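Local coordinates for hyaluronidase (Streptomyces koganeiensis, PDB 4UFQ) that degrades hyaluronan and probably works as a trimer whose chains pair through parallel strands to build a long intertwined beta-structure, at the interface of chains A and B. Numbering follows the deposited sequence. Chains: chain A/B, Hyaluronidase.

Contact 1 and contact 2 lie about 15 Å apart, measured between the centres of their C-alpha atoms, and share no residue or strand. In contact 1 strand 13-15 of chain A pairs with strand 8-9 of chain B; in contact 2 strand 40-44 of chain A pairs with strand 28-32 of chain B. Both pairings are parallel, and in both chain A contributes the later part of the sequence, so the two chains run together in a staggered register. The deposited assembly is a trimer, and successive pairings of this kind fit the triple-stranded beta-helix of HylP-type hyaluronidases.

Contact 1: the interface of chains A and B. Residues chain A 10, 13-16; chain B 8-10, 12, 14.
The carbonyl oxygen of A:Pro13 is gripped by two partners: the backbone N of B:Thr8, at 2.8 Å from A:Pro13 O, and water 1. The same water lies 2.7 Å from the hydroxyl OG1 of B:Thr8, so residue 8 reaches the carbonyl both directly and through the water. That hydroxyl is turned beside its own backbone N (chi1 -57°), which brings it to the water. A:Ala15 continues the parallel ladder with both its backbone groups. Its N donates to B:Thr8 O at 2.9 Å. Its O accepts from B:Phe10 N at 2.8 Å, the donor tilted 23° from the carbonyl plane, and also lies in plane at the edge of the B:Phe10 ring.

The two copies of Phe10 meet tip to tip, A:Phe10 CZ coming 3.8 Å from B:Phe10 CZ and lying in the plane of the B ring. B:Thr8 crosses A:Phe10 at about a right angle; its methyl CG2 touches CE2 of the ring and its OG1 sits near CD2. A:Val14 joins the two rings. With CG1 anti to its backbone N (chi1 173°), that methyl approaches the rim of B:Phe10, CG1 to CE1 being 3.5 Å, while CG2 rests over a face of A:Phe10 in its own chain. B:Val14 covers a face of B:Phe10 in the same way, and its CG2 meets the methyl of A:Ala16 at 3.7 Å from CB.

Short backbone bonds thus help to fix the register of the strands, and ring tips and valine methyls pack between the chains. The contact joins the N-terminal ends of two subunits and probably closes one end of the trimer, where Phe10 of the third copy would be expected to join the cluster.

Contact 2: the interface of chains A and B. Residues chain A 39-43; chain B 26, 28-30.
Backbone hydrogen bonds form a parallel ladder between A:Ala39 to A:Tyr43 and B:Ala28 to B:Leu30. It starts with B:Ala28 N donating to A:Ala39 O at 3.1 Å, the longest and most bent rung, with 141° at the hydrogen. A:Thr41 takes the middle with both its backbone groups: its N donates to B:Ala28 O at 2.9 Å, and its O accepts from B:Leu30 N over the same distance, in a nearly straight bond. The last rung runs from A:Tyr43 N to B:Leu30 O, again 2.9 Å long. Residues 28 and 30 of chain B therefore face residues 39, 41 and 43 of chain A, while A:Ala40 and A:Ile42 turn their backbone N and O groups away from this partner strand.

A side-chain bond reinforces the ladder. The hydroxyl OG1 of A:Thr41 donates to the carboxylate OE2 of B:Glu26 at 2.6 Å; OE2 accepts through its syn lone pair, on the side of OE1. The two side chains cross at about a right angle. B:Glu26 reaches the threonine by an extended chain, CG lying anti to its backbone N (chi1 173°). OE2 also comes near A:Thr41 N, but that N-H points to B:Ala28 O instead, leaving the hydroxyl as the threonine's donor to the carboxylate.

Apolar contact is lighter and falls on the same threonine. B:Phe29 lies alongside A:Thr41, both side chains pointing the same way. A:Thr41 CB sits above the ring plane near the CD1-CE1 rim, 4.0 Å from B:Phe29 CD1. The methyl CG2, anti to the backbone N of A:Thr41, also stands above the plane, just beyond that rim and 4.1 Å from B:Phe29 CE1. A:Thr41 is thus held by its backbone, a carboxylate and a ring rim. The contact probably helps to set the stagger of the two chains and hold the subunits together.

Contact 1: the interface of chains A and B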
# COMPACT_ATOMS: atom_id res chain seq x y z
N PHE A 10 41.53 12.48 -10.80
CA PHE A 10 41.40 12.50 -12.25
C PHE A 10 40.60 13.72 -12.69
O PHE A 10 39.46 13.91 -12.26
CB PHE A 10 40.67 11.24 -12.73
CG PHE A 10 41.42 9.97 -12.46
CD1 PHE A 10 41.41 9.39 -11.20
CD2 PHE A 10 42.12 9.34 -13.47
CE1 PHE A 10 42.09 8.22 -10.95
CE2 PHE A 10 42.81 8.16 -13.23
CZ PHE A 10 42.79 7.60 -11.97
N PRO A 13 36.94 11.93 -17.11
CA PRO A 13 36.23 10.68 -16.82
C PRO A 13 37.16 9.48 -16.70
O PRO A 13 38.23 9.43 -17.32
CB PRO A 13 35.31 10.51 -18.03
CG PRO A 13 35.25 11.87 -18.69
CD PRO A 13 36.59 12.47 -18.43
N VAL A 14 36.74 8.52 -15.88
CA VAL A 14 37.39 7.24 -15.75
C VAL A 14 36.44 6.14 -16.22
O VAL A 14 35.25 6.13 -15.89
CB VAL A 14 37.79 6.96 -14.28
CG1 VAL A 14 38.32 5.54 -14.12
CG2 VAL A 14 38.84 7.97 -13.81
N ALA A 15 36.99 5.21 -17.00
CA ALA A 15 36.29 4.01 -17.43
C ALA A 15 37.09 2.81 -16.98
O ALA A 15 38.32 2.84 -17.01
CB ALA A 15 36.12 4.00 -18.92
N ALA A 16 36.40 1.76 -16.55
CA ALA A 16 37.07 0.55 -16.08
C ALA A 16 36.17 -0.66 -16.26
O ALA A 16 35.00 -0.53 -16.62
CB ALA A 16 37.47 0.71 -14.60
N THR B 8 40.35 8.65 -19.02
CA THR B 8 41.26 7.57 -18.66
C THR B 8 40.54 6.22 -18.72
O THR B 8 39.49 6.03 -18.11
CB THR B 8 41.83 7.79 -17.25
OG1 THR B 8 42.49 9.06 -17.19
CG2 THR B 8 42.82 6.69 -16.89
N THR B 9 41.11 5.29 -19.48
CA THR B 9 40.52 3.97 -19.67
C THR B 9 41.38 2.88 -19.04
O THR B 9 42.50 2.61 -19.50
CB THR B 9 40.31 3.67 -21.17
OG1 THR B 9 39.46 4.68 -21.74
CG2 THR B 9 39.67 2.30 -21.37
N PHE B 10 40.84 2.25 -18.00
CA PHE B 10 41.43 1.06 -17.40
C PHE B 10 40.87 -0.18 -18.09
O PHE B 10 39.66 -0.39 -18.11
CB PHE B 10 41.09 1.00 -15.91
CG PHE B 10 41.68 2.12 -15.11
CD1 PHE B 10 41.10 3.37 -15.10
CD2 PHE B 10 42.82 1.91 -14.35
CE1 PHE B 10 41.64 4.40 -14.36
CE2 PHE B 10 43.36 2.94 -13.60
CZ PHE B 10 42.77 4.18 -13.61
N GLY B 12 41.16 -3.12 -17.04
CA GLY B 12 40.80 -4.09 -16.02
C GLY B 12 40.07 -3.47 -14.84
O GLY B 12 39.65 -2.31 -14.89
N VAL B 14 39.32 -1.74 -11.21
CA VAL B 14 39.89 -0.76 -10.31
C VAL B 14 39.35 -0.98 -8.90
O VAL B 14 38.15 -1.20 -8.70
CB VAL B 14 39.55 0.68 -10.76
CG1 VAL B 14 40.01 1.70 -9.72
CG2 VAL B 14 40.18 0.98 -12.12
O HOH W 1 40.67 11.04 -17.24

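Contact 2: the interface of chains A and B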
# COMPACT_ATOMS: atom_id res chain seq x y z
N ALA A 39 22.24 11.50 -12.01
CA ALA A 39 23.49 11.41 -11.25
C ALA A 39 24.10 10.03 -11.39
O ALA A 39 25.34 9.89 -11.43
CB ALA A 39 23.26 11.75 -9.79
N ALA A 40 23.26 9.02 -11.52
CA ALA A 40 23.74 7.65 -11.69
C ALA A 40 22.75 6.77 -12.44
O ALA A 40 21.55 6.84 -12.20
CB ALA A 40 24.04 7.04 -10.33
N THR A 41 23.28 5.93 -13.32
CA THR A 41 22.49 4.88 -13.96
C THR A 41 23.14 3.52 -13.67
O THR A 41 24.35 3.36 -13.85
CB THR A 41 22.37 5.10 -15.49
OG1 THR A 41 21.66 6.32 -15.74
CG2 THR A 41 21.65 3.95 -16.17
N ILE A 42 22.32 2.58 -13.21
CA ILE A 42 22.73 1.20 -12.97
C ILE A 42 21.86 0.29 -13.82
O ILE A 42 20.63 0.32 -13.70
CB ILE A 42 22.64 0.82 -11.47
CG1 ILE A 42 23.55 1.74 -10.63
CG2 ILE A 42 23.00 -0.64 -11.26
CD1 ILE A 42 23.49 1.48 -9.12
N TYR A 43 22.49 -0.50 -14.67
CA TYR A 43 21.82 -1.21 -15.75
C TYR A 43 22.28 -2.66 -15.83
O TYR A 43 23.47 -2.93 -16.02
CB TYR A 43 22.13 -0.49 -17.07
CG TYR A 43 21.45 -1.05 -18.30
CD1 TYR A 43 20.35 -1.89 -18.20
CD2 TYR A 43 21.92 -0.74 -19.56
CE1 TYR A 43 19.74 -2.40 -19.32
CE2 TYR A 43 21.32 -1.24 -20.70
CZ TYR A 43 20.23 -2.07 -20.57
OH TYR A 43 19.63 -2.57 -21.71
N GLU B 26 26.85 12.97 -15.93
CA GLU B 26 26.35 11.90 -15.10
C GLU B 26 27.54 11.32 -14.34
O GLU B 26 28.53 10.92 -14.96
CB GLU B 26 25.66 10.82 -15.93
CG GLU B 26 25.26 9.59 -15.10
CD GLU B 26 24.40 8.62 -15.88
OE1 GLU B 26 24.78 8.28 -17.02
OE2 GLU B 26 23.34 8.22 -15.35
N ALA B 28 27.91 8.57 -12.57
CA ALA B 28 28.17 7.14 -12.73
C ALA B 28 27.25 6.45 -13.75
O ALA B 28 26.04 6.67 -13.77
CB ALA B 28 28.08 6.44 -11.39
N PHE B 29 27.85 5.61 -14.59
CA PHE B 29 27.13 4.74 -15.50
C PHE B 29 27.68 3.33 -15.35
O PHE B 29 28.82 3.05 -15.74
CB PHE B 29 27.25 5.23 -16.95
CG PHE B 29 26.52 4.37 -17.94
CD1 PHE B 29 25.18 4.60 -18.22
CD2 PHE B 29 27.17 3.34 -18.60
CE1 PHE B 29 24.51 3.80 -19.14
CE2 PHE B 29 26.51 2.55 -19.51
CZ PHE B 29 25.17 2.78 -19.78
N LEU B 30 26.89 2.44 -14.76
CA LEU B 30 27.36 1.10 -14.43
C LEU B 30 26.48 0.10 -15.13
O LEU B 30 25.33 -0.12 -14.71
CB LEU B 30 27.34 0.89 -12.92
CG LEU B 30 28.18 1.91 -12.12
CD1 LEU B 30 27.82 1.86 -10.65
CD2 LEU B 30 29.67 1.65 -12.31